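Local coordinates for protein versicolorin reductase (Brucella melitensis, PDB 4NIM) that probably catalyses an NAD(P)-dependent oxidation or reduction, as a member of the short-chain dehydrogenase/reductase family with a Rossmann fold, at residues A[95-107]-A[119-132]. Numbering follows the deposited sequence.
Sequences DILVNAAGLTDRG and RLFAVNTRAPFFLI
Leu103 drops into a hollow on helix 114-142: its CD1 lies 3.7 Å from Arg119 CB, its CG rests on the CB and CG2 of Val123, and Leu120 CD2 closes in beside its CB. Asn124 then reads the backbone of Leu103 in both directions. Its OD1 takes the Leu103 N-H on a lone pair at 2.8 Å, and its ND2, which also reaches Ser169, gives a nearly straight bond (170°) to Leu103 O at 3.0 Å. Gly102 runs past the oxygen end of that amide, its CA 3.2 Å from Asn124 OD1. Farther along the loop, Asp105 offers a single oxygen to Arg119, which, bent at chi3 (-67°), brings NE and NH2 side-on, NH2 2.9 Å from Asp105 OD2. On strand 96-99, Leu97 CD2 sits against Leu131 CB and Ile132 CG1, while Asn99 lies across Pro128 and sends ND2 on to Asn150 of strand 147-153. The strand and helical segment 119-132 run nearly antiparallel (173°), the helix being the connecting limb of the beta-alpha-beta crossover to strand 147-153 of the Rossmann fold. The strand thus meets the helix mainly through apolar atoms, whereas the loop adds to its Leu103 packing two side-chain-to-backbone amide bonds and a salt bridge.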
ATOM      1  N   ASP A  95     -14.466  -0.073  -3.302  1.00 22.19           N
ATOM      2  CA  ASP A  95     -14.014   0.197  -4.690  1.00 22.89           C
ATOM      3  C   ASP A  95     -12.514   0.094  -4.866  1.00 21.39           C
ATOM      4  O   ASP A  95     -12.059  -0.334  -5.920  1.00 21.55           O
ATOM      5  CB  ASP A  95     -14.448   1.588  -5.175  1.00 23.65           C
ATOM      6  CG  ASP A  95     -15.936   1.698  -5.338  1.00 25.09           C
ATOM      7  OD1 ASP A  95     -16.490   0.961  -6.160  1.00 25.37           O
ATOM      8  OD2 ASP A  95     -16.574   2.468  -4.589  1.00 26.24           O
ATOM      9  N   ILE A  96     -11.758   0.530  -3.856  1.00 20.81           N
ATOM     10  CA  ILE A  96     -10.317   0.678  -3.942  1.00 20.52           C
ATOM     11  C   ILE A  96      -9.678   0.161  -2.661  1.00 19.97           C
ATOM     12  O   ILE A  96     -10.185   0.461  -1.582  1.00 20.39           O
ATOM     13  CB  ILE A  96      -9.954   2.171  -4.147  1.00 21.64           C
ATOM     14  CG1 ILE A  96     -10.510   2.712  -5.485  1.00 22.55           C
ATOM     15  CG2 ILE A  96      -8.482   2.406  -4.066  1.00 21.16           C
ATOM     16  CD1 ILE A  96     -10.514   4.235  -5.640  1.00 23.13           C
ATOM     17  N   LEU A  97      -8.582  -0.618  -2.765  1.00 18.51           N
ATOM     18  CA  LEU A  97      -7.671  -0.898  -1.647  1.00 18.41           C
ATOM     19  C   LEU A  97      -6.258  -0.376  -1.950  1.00 17.73           C
ATOM     20  O   LEU A  97      -5.724  -0.629  -3.015  1.00 17.31           O
ATOM     21  CB  LEU A  97      -7.575  -2.398  -1.336  1.00 18.34           C
ATOM     22  CG  LEU A  97      -6.497  -2.882  -0.363  1.00 18.23           C
ATOM     23  CD1 LEU A  97      -6.736  -2.438   1.063  1.00 19.10           C
ATOM     24  CD2 LEU A  97      -6.333  -4.397  -0.423  1.00 17.98           C
ATOM     25  N   VAL A  98      -5.692   0.368  -1.020  1.00 17.62           N
ATOM     26  CA  VAL A  98      -4.320   0.873  -1.122  1.00 17.34           C
ATOM     27  C   VAL A  98      -3.579   0.335   0.060  1.00 17.27           C
ATOM     28  O   VAL A  98      -3.894   0.679   1.210  1.00 17.39           O
ATOM     29  CB  VAL A  98      -4.218   2.386  -1.167  1.00 17.99           C
ATOM     30  CG1 VAL A  98      -2.748   2.772  -1.193  1.00 17.84           C
ATOM     31  CG2 VAL A  98      -4.990   2.972  -2.355  1.00 17.83           C
ATOM     32  N   ASN A  99      -2.649  -0.596  -0.212  1.00 16.45           N
ATOM     33  CA  ASN A  99      -1.773  -1.119   0.793  1.00 16.80           C
ATOM     34  C   ASN A  99      -0.527  -0.208   0.948  1.00 18.57           C
ATOM     35  O   ASN A  99       0.522  -0.472   0.312  1.00 18.96           O
ATOM     36  CB  ASN A  99      -1.314  -2.551   0.414  1.00 15.93           C
ATOM     37  CG  ASN A  99      -2.403  -3.583   0.615  1.00 16.26           C
ATOM     38  OD1 ASN A  99      -2.877  -3.719   1.718  1.00 17.08           O
ATOM     39  ND2 ASN A  99      -2.786  -4.302  -0.412  1.00 15.64           N
ATOM     40  N   ALA A 100      -0.630   0.813   1.793  1.00 18.73           N
ATOM     41  CA  ALA A 100       0.468   1.774   1.978  1.00 19.55           C
ATOM     42  C   ALA A 100       1.170   1.625   3.287  1.00 19.92           C
ATOM     43  O   ALA A 100       2.184   2.279   3.505  1.00 21.18           O
ATOM     44  CB  ALA A 100      -0.071   3.208   1.821  1.00 20.56           C
ATOM     45  N   ALA A 101       0.683   0.791   4.185  1.00 20.15           N
ATOM     46  CA  ALA A 101       1.398   0.540   5.412  1.00 20.84           C
ATOM     47  C   ALA A 101       2.693  -0.220   5.079  1.00 21.24           C
ATOM     48  O   ALA A 101       2.718  -0.921   4.112  1.00 21.22           O
ATOM     49  CB  ALA A 101       0.568  -0.312   6.332  1.00 20.81           C
ATOM     50  N   GLY A 102       3.730  -0.068   5.882  1.00 21.79           N
ATOM     51  CA  GLY A 102       4.893  -0.917   5.767  1.00 22.75           C
ATOM     52  C   GLY A 102       5.779  -0.733   6.955  1.00 23.19           C
ATOM     53  O   GLY A 102       5.717   0.279   7.605  1.00 24.66           O
ATOM     54  N   LEU A 103       6.621  -1.716   7.223  1.00 22.44           N
ATOM     55  CA  LEU A 103       7.619  -1.588   8.229  1.00 23.47           C
ATOM     56  C   LEU A 103       8.958  -1.554   7.532  1.00 22.61           C
ATOM     57  O   LEU A 103       9.174  -2.251   6.547  1.00 21.10           O
ATOM     58  CB  LEU A 103       7.654  -2.821   9.124  1.00 24.17           C
ATOM     59  CG  LEU A 103       6.738  -3.010  10.285  1.00 26.99           C
ATOM     60  CD1 LEU A 103       7.171  -4.307  11.008  1.00 26.41           C
ATOM     61  CD2 LEU A 103       6.791  -1.797  11.211  1.00 27.86           C
ATOM     62  N   THR A 104       9.893  -0.812   8.106  1.00 23.15           N
ATOM     63  CA  THR A 104      11.221  -0.720   7.547  1.00 23.45           C
ATOM     64  C   THR A 104      12.347  -1.125   8.545  1.00 23.45           C
ATOM     65  O   THR A 104      13.474  -0.655   8.423  1.00 21.85           O
ATOM     66  CB  THR A 104      11.480   0.723   7.089  1.00 24.59           C
ATOM     67  OG1 THR A 104      11.398   1.555   8.240  1.00 26.21           O
ATOM     68  CG2 THR A 104      10.458   1.171   6.050  1.00 24.77           C
ATOM     69  N   ASP A 105      12.039  -2.002   9.495  1.00 23.64           N
ATOM     70  CA  ASP A 105      13.049  -2.569  10.397  1.00 25.33           C
ATOM     71  C   ASP A 105      14.265  -3.095   9.623  1.00 22.88           C
ATOM     72  O   ASP A 105      14.124  -3.758   8.598  1.00 20.26           O
ATOM     73  CB  ASP A 105      12.498  -3.748  11.223  1.00 27.25           C
ATOM     74  CG  ASP A 105      11.411  -3.332  12.200  1.00 33.60           C
ATOM     75  OD1 ASP A 105      10.606  -2.458  11.829  1.00 36.19           O
ATOM     76  OD2 ASP A 105      11.384  -3.860  13.341  1.00 38.63           O
ATOM     77  N   ARG A 106      15.436  -2.807  10.187  1.00 21.20           N
ATOM     78  CA  ARG A 106      16.725  -3.114   9.600  1.00 21.10           C
ATOM     79  C   ARG A 106      17.354  -4.372  10.160  1.00 20.22           C
ATOM     80  O   ARG A 106      17.086  -4.755  11.285  1.00 20.12           O
ATOM     81  CB  ARG A 106      17.679  -1.928   9.857  1.00 22.59           C
ATOM     82  CG  ARG A 106      17.233  -0.677   9.100  1.00 25.10           C
ATOM     83  CD  ARG A 106      17.812   0.616   9.637  1.00 27.65           C
ATOM     84  NE  ARG A 106      17.297   0.748  11.001  1.00 32.63           N
ATOM     85  CZ  ARG A 106      18.018   0.868  12.123  1.00 33.31           C
ATOM     86  NH1 ARG A 106      19.345   0.983  12.087  1.00 35.35           N
ATOM     87  NH2 ARG A 106      17.382   0.892  13.297  1.00 34.11           N
ATOM     88  N   GLY A 107      18.265  -4.948   9.394  1.00 19.37           N
ATOM     89  CA  GLY A 107      19.029  -6.077   9.823  1.00 19.24           C
ATOM     90  C   GLY A 107      19.773  -6.673   8.662  1.00 19.09           C
ATOM     91  O   GLY A 107      19.273  -6.683   7.511  1.00 17.90           O
ATOM     92  N   ARG A 119       7.991  -9.974  11.724  1.00 18.78           N
ATOM     93  CA  ARG A 119       7.230  -8.676  11.724  1.00 19.56           C
ATOM     94  C   ARG A 119       7.240  -8.064  10.305  1.00 18.92           C
ATOM     95  O   ARG A 119       6.251  -7.522   9.825  1.00 19.49           O
ATOM     96  CB  ARG A 119       7.916  -7.605  12.613  1.00 22.44           C
ATOM     97  CG  ARG A 119       7.723  -7.696  14.072  1.00 26.59           C
ATOM     98  CD  ARG A 119       7.995  -6.339  14.753  1.00 27.11           C
ATOM     99  NE  ARG A 119       9.383  -5.855  14.731  1.00 27.04           N
ATOM    100  CZ  ARG A 119      10.379  -6.387  15.446  1.00 26.62           C
ATOM    101  NH1 ARG A 119      10.189  -7.487  16.171  1.00 26.78           N
ATOM    102  NH2 ARG A 119      11.582  -5.858  15.376  1.00 26.37           N
ATOM    103  N   LEU A 120       8.409  -8.030   9.694  1.00 18.25           N
ATOM    104  CA  LEU A 120       8.526  -7.515   8.331  1.00 17.82           C
ATOM    105  C   LEU A 120       7.595  -8.254   7.362  1.00 17.63           C
ATOM    106  O   LEU A 120       6.807  -7.617   6.655  1.00 17.50           O
ATOM    107  CB  LEU A 120       9.951  -7.619   7.859  1.00 17.49           C
ATOM    108  CG  LEU A 120      10.857  -6.506   8.432  1.00 18.11           C
ATOM    109  CD1 LEU A 120      12.296  -6.832   8.223  1.00 18.34           C
ATOM    110  CD2 LEU A 120      10.584  -5.140   7.794  1.00 18.39           C
ATOM    111  N   PHE A 121       7.661  -9.571   7.338  1.00 16.39           N
ATOM    112  CA  PHE A 121       6.760 -10.345   6.446  1.00 17.03           C
ATOM    113  C   PHE A 121       5.297 -10.196   6.837  1.00 17.30           C
ATOM    114  O   PHE A 121       4.429 -10.165   5.971  1.00 18.37           O
ATOM    115  CB  PHE A 121       7.187 -11.806   6.341  1.00 16.52           C
ATOM    116  CG  PHE A 121       8.265 -12.010   5.358  1.00 16.19           C
ATOM    117  CD1 PHE A 121       9.566 -11.665   5.662  1.00 16.45           C
ATOM    118  CD2 PHE A 121       7.973 -12.426   4.085  1.00 15.84           C
ATOM    119  CE1 PHE A 121      10.549 -11.761   4.706  1.00 16.28           C
ATOM    120  CE2 PHE A 121       8.954 -12.541   3.125  1.00 15.17           C
ATOM    121  CZ  PHE A 121      10.253 -12.195   3.449  1.00 15.75           C
ATOM    122  N   ALA A 122       5.013 -10.103   8.143  1.00 17.34           N
ATOM    123  CA  ALA A 122       3.672  -9.972   8.604  1.00 17.24           C
ATOM    124  C   ALA A 122       3.036  -8.660   8.099  1.00 17.44           C
ATOM    125  O   ALA A 122       1.881  -8.671   7.646  1.00 17.68           O
ATOM    126  CB  ALA A 122       3.601 -10.021  10.132  1.00 18.01           C
ATOM    127  N   VAL A 123       3.769  -7.553   8.162  1.00 17.09           N
ATOM    128  CA  VAL A 123       3.190  -6.248   7.811  1.00 17.49           C
ATOM    129  C   VAL A 123       3.346  -6.012   6.306  1.00 17.25           C
ATOM    130  O   VAL A 123       2.445  -5.509   5.685  1.00 16.37           O
ATOM    131  CB  VAL A 123       3.820  -5.069   8.598  1.00 18.22           C
ATOM    132  CG1 VAL A 123       3.274  -3.713   8.125  1.00 18.45           C
ATOM    133  CG2 VAL A 123       3.575  -5.247  10.100  1.00 19.00           C
ATOM    134  N   ASN A 124       4.487  -6.403   5.732  1.00 17.25           N
ATOM    135  CA  ASN A 124       4.794  -6.007   4.343  1.00 16.86           C
ATOM    136  C   ASN A 124       4.219  -6.971   3.280  1.00 17.23           C
ATOM    137  O   ASN A 124       4.072  -6.572   2.111  1.00 17.84           O
ATOM    138  CB  ASN A 124       6.268  -5.825   4.119  1.00 16.84           C
ATOM    139  CG  ASN A 124       6.843  -4.700   4.933  1.00 17.35           C
ATOM    140  OD1 ASN A 124       6.119  -3.803   5.378  1.00 18.76           O
ATOM    141  ND2 ASN A 124       8.131  -4.687   5.059  1.00 17.13           N
ATOM    142  N   THR A 125       3.862  -8.186   3.690  1.00 16.97           N
ATOM    143  CA  THR A 125       3.490  -9.233   2.756  1.00 15.89           C
ATOM    144  C   THR A 125       2.202  -9.901   3.168  1.00 16.04           C
ATOM    145  O   THR A 125       1.291 -10.030   2.349  1.00 16.17           O
ATOM    146  CB  THR A 125       4.633 -10.322   2.618  1.00 15.99           C
ATOM    147  OG1 THR A 125       5.933  -9.692   2.463  1.00 16.83           O
ATOM    148  CG2 THR A 125       4.354 -11.152   1.435  1.00 15.57           C
ATOM    149  N   ARG A 126       2.123 -10.395   4.410  1.00 16.26           N
ATOM    150  CA  ARG A 126       0.928 -11.112   4.875  1.00 16.37           C
ATOM    151  C   ARG A 126      -0.305 -10.158   4.999  1.00 16.01           C
ATOM    152  O   ARG A 126      -1.437 -10.514   4.622  1.00 15.71           O
ATOM    153  CB  ARG A 126       1.204 -11.787   6.218  1.00 17.78           C
ATOM    154  CG  ARG A 126       0.120 -12.767   6.624  1.00 19.31           C
ATOM    155  CD  ARG A 126       0.517 -13.574   7.835  1.00 21.62           C
ATOM    156  NE  ARG A 126       0.507 -12.794   9.050  1.00 24.35           N
ATOM    157  CZ  ARG A 126       1.074 -13.171  10.189  1.00 28.23           C
ATOM    158  NH1 ARG A 126       1.722 -14.328  10.262  1.00 30.34           N
ATOM    159  NH2 ARG A 126       1.037 -12.388  11.253  1.00 28.12           N
ATOM    160  N   ALA A 127      -0.086  -8.986   5.554  1.00 15.62           N
ATOM    161  CA  ALA A 127      -1.198  -8.025   5.689  1.00 16.21           C
ATOM    162  C   ALA A 127      -1.774  -7.688   4.311  1.00 15.95           C
ATOM    163  O   ALA A 127      -2.975  -7.879   4.110  1.00 17.48           O
ATOM    164  CB  ALA A 127      -0.813  -6.825   6.504  1.00 17.24           C
ATOM    165  N   PRO A 128      -0.940  -7.301   3.330  1.00 14.98           N
ATOM    166  CA  PRO A 128      -1.529  -7.162   1.989  1.00 14.71           C
ATOM    167  C   PRO A 128      -2.245  -8.388   1.489  1.00 14.59           C
ATOM    168  O   PRO A 128      -3.310  -8.264   0.896  1.00 14.72           O
ATOM    169  CB  PRO A 128      -0.330  -6.799   1.132  1.00 14.40           C
ATOM    170  CG  PRO A 128       0.531  -5.979   2.085  1.00 14.58           C
ATOM    171  CD  PRO A 128       0.387  -6.659   3.400  1.00 14.71           C
ATOM    172  N   PHE A 129      -1.643  -9.581   1.644  1.00 14.31           N
ATOM    173  CA  PHE A 129      -2.332 -10.765   1.214  1.00 14.69           C
ATOM    174  C   PHE A 129      -3.783 -10.868   1.734  1.00 15.15           C
ATOM    175  O   PHE A 129      -4.721 -11.090   0.950  1.00 15.54           O
ATOM    176  CB  PHE A 129      -1.468 -12.022   1.545  1.00 14.86           C
ATOM    177  CG  PHE A 129      -1.990 -13.303   0.972  1.00 15.35           C
ATOM    178  CD1 PHE A 129      -3.074 -13.981   1.550  1.00 16.15           C
ATOM    179  CD2 PHE A 129      -1.350 -13.876  -0.118  1.00 14.94           C
ATOM    180  CE1 PHE A 129      -3.543 -15.172   0.995  1.00 16.25           C
ATOM    181  CE2 PHE A 129      -1.814 -15.033  -0.678  1.00 15.08           C
ATOM    182  CZ  PHE A 129      -2.888 -15.714  -0.123  1.00 15.77           C
ATOM    183  N   PHE A 130      -3.975 -10.728   3.039  1.00 14.89           N
ATOM    184  CA  PHE A 130      -5.267 -10.946   3.628  1.00 15.63           C
ATOM    185  C   PHE A 130      -6.207  -9.728   3.445  1.00 15.64           C
ATOM    186  O   PHE A 130      -7.384  -9.918   3.269  1.00 15.82           O
ATOM    187  CB  PHE A 130      -5.139 -11.443   5.069  1.00 15.77           C
ATOM    188  CG  PHE A 130      -4.706 -12.840   5.100  1.00 16.34           C
ATOM    189  CD1 PHE A 130      -5.616 -13.845   4.783  1.00 16.79           C
ATOM    190  CD2 PHE A 130      -3.391 -13.176   5.247  1.00 16.51           C
ATOM    191  CE1 PHE A 130      -5.196 -15.163   4.688  1.00 16.82           C
ATOM    192  CE2 PHE A 130      -2.972 -14.496   5.142  1.00 16.85           C
ATOM    193  CZ  PHE A 130      -3.890 -15.490   4.888  1.00 16.50           C
ATOM    194  N   LEU A 131      -5.655  -8.542   3.312  1.00 15.84           N
ATOM    195  CA  LEU A 131      -6.491  -7.356   2.926  1.00 16.70           C
ATOM    196  C   LEU A 131      -6.991  -7.516   1.492  1.00 16.80           C
ATOM    197  O   LEU A 131      -8.155  -7.246   1.185  1.00 16.59           O
ATOM    198  CB  LEU A 131      -5.681  -6.071   3.047  1.00 17.29           C
ATOM    199  CG  LEU A 131      -5.390  -5.677   4.496  1.00 17.75           C
ATOM    200  CD1 LEU A 131      -4.209  -4.728   4.550  1.00 17.74           C
ATOM    201  CD2 LEU A 131      -6.627  -5.017   5.051  1.00 18.86           C
ATOM    202  N   ILE A 132      -6.111  -8.031   0.628  1.00 16.34           N
ATOM    203  CA  ILE A 132      -6.468  -8.288  -0.752  1.00 16.67           C
ATOM    204  C   ILE A 132      -7.543  -9.376  -0.813  1.00 16.62           C
ATOM    205  O   ILE A 132      -8.530  -9.225  -1.540  1.00 16.89           O
ATOM    206  CB  ILE A 132      -5.235  -8.679  -1.595  1.00 16.63           C
ATOM    207  CG1 ILE A 132      -4.347  -7.452  -1.855  1.00 16.75           C
ATOM    208  CG2 ILE A 132      -5.646  -9.255  -2.949  1.00 16.67           C
ATOM    209  CD1 ILE A 132      -2.934  -7.771  -2.315  1.00 16.77           C
TER
HETATM  210  O   HOH W   1       1.273  -3.357   4.166  1.00 20.48           O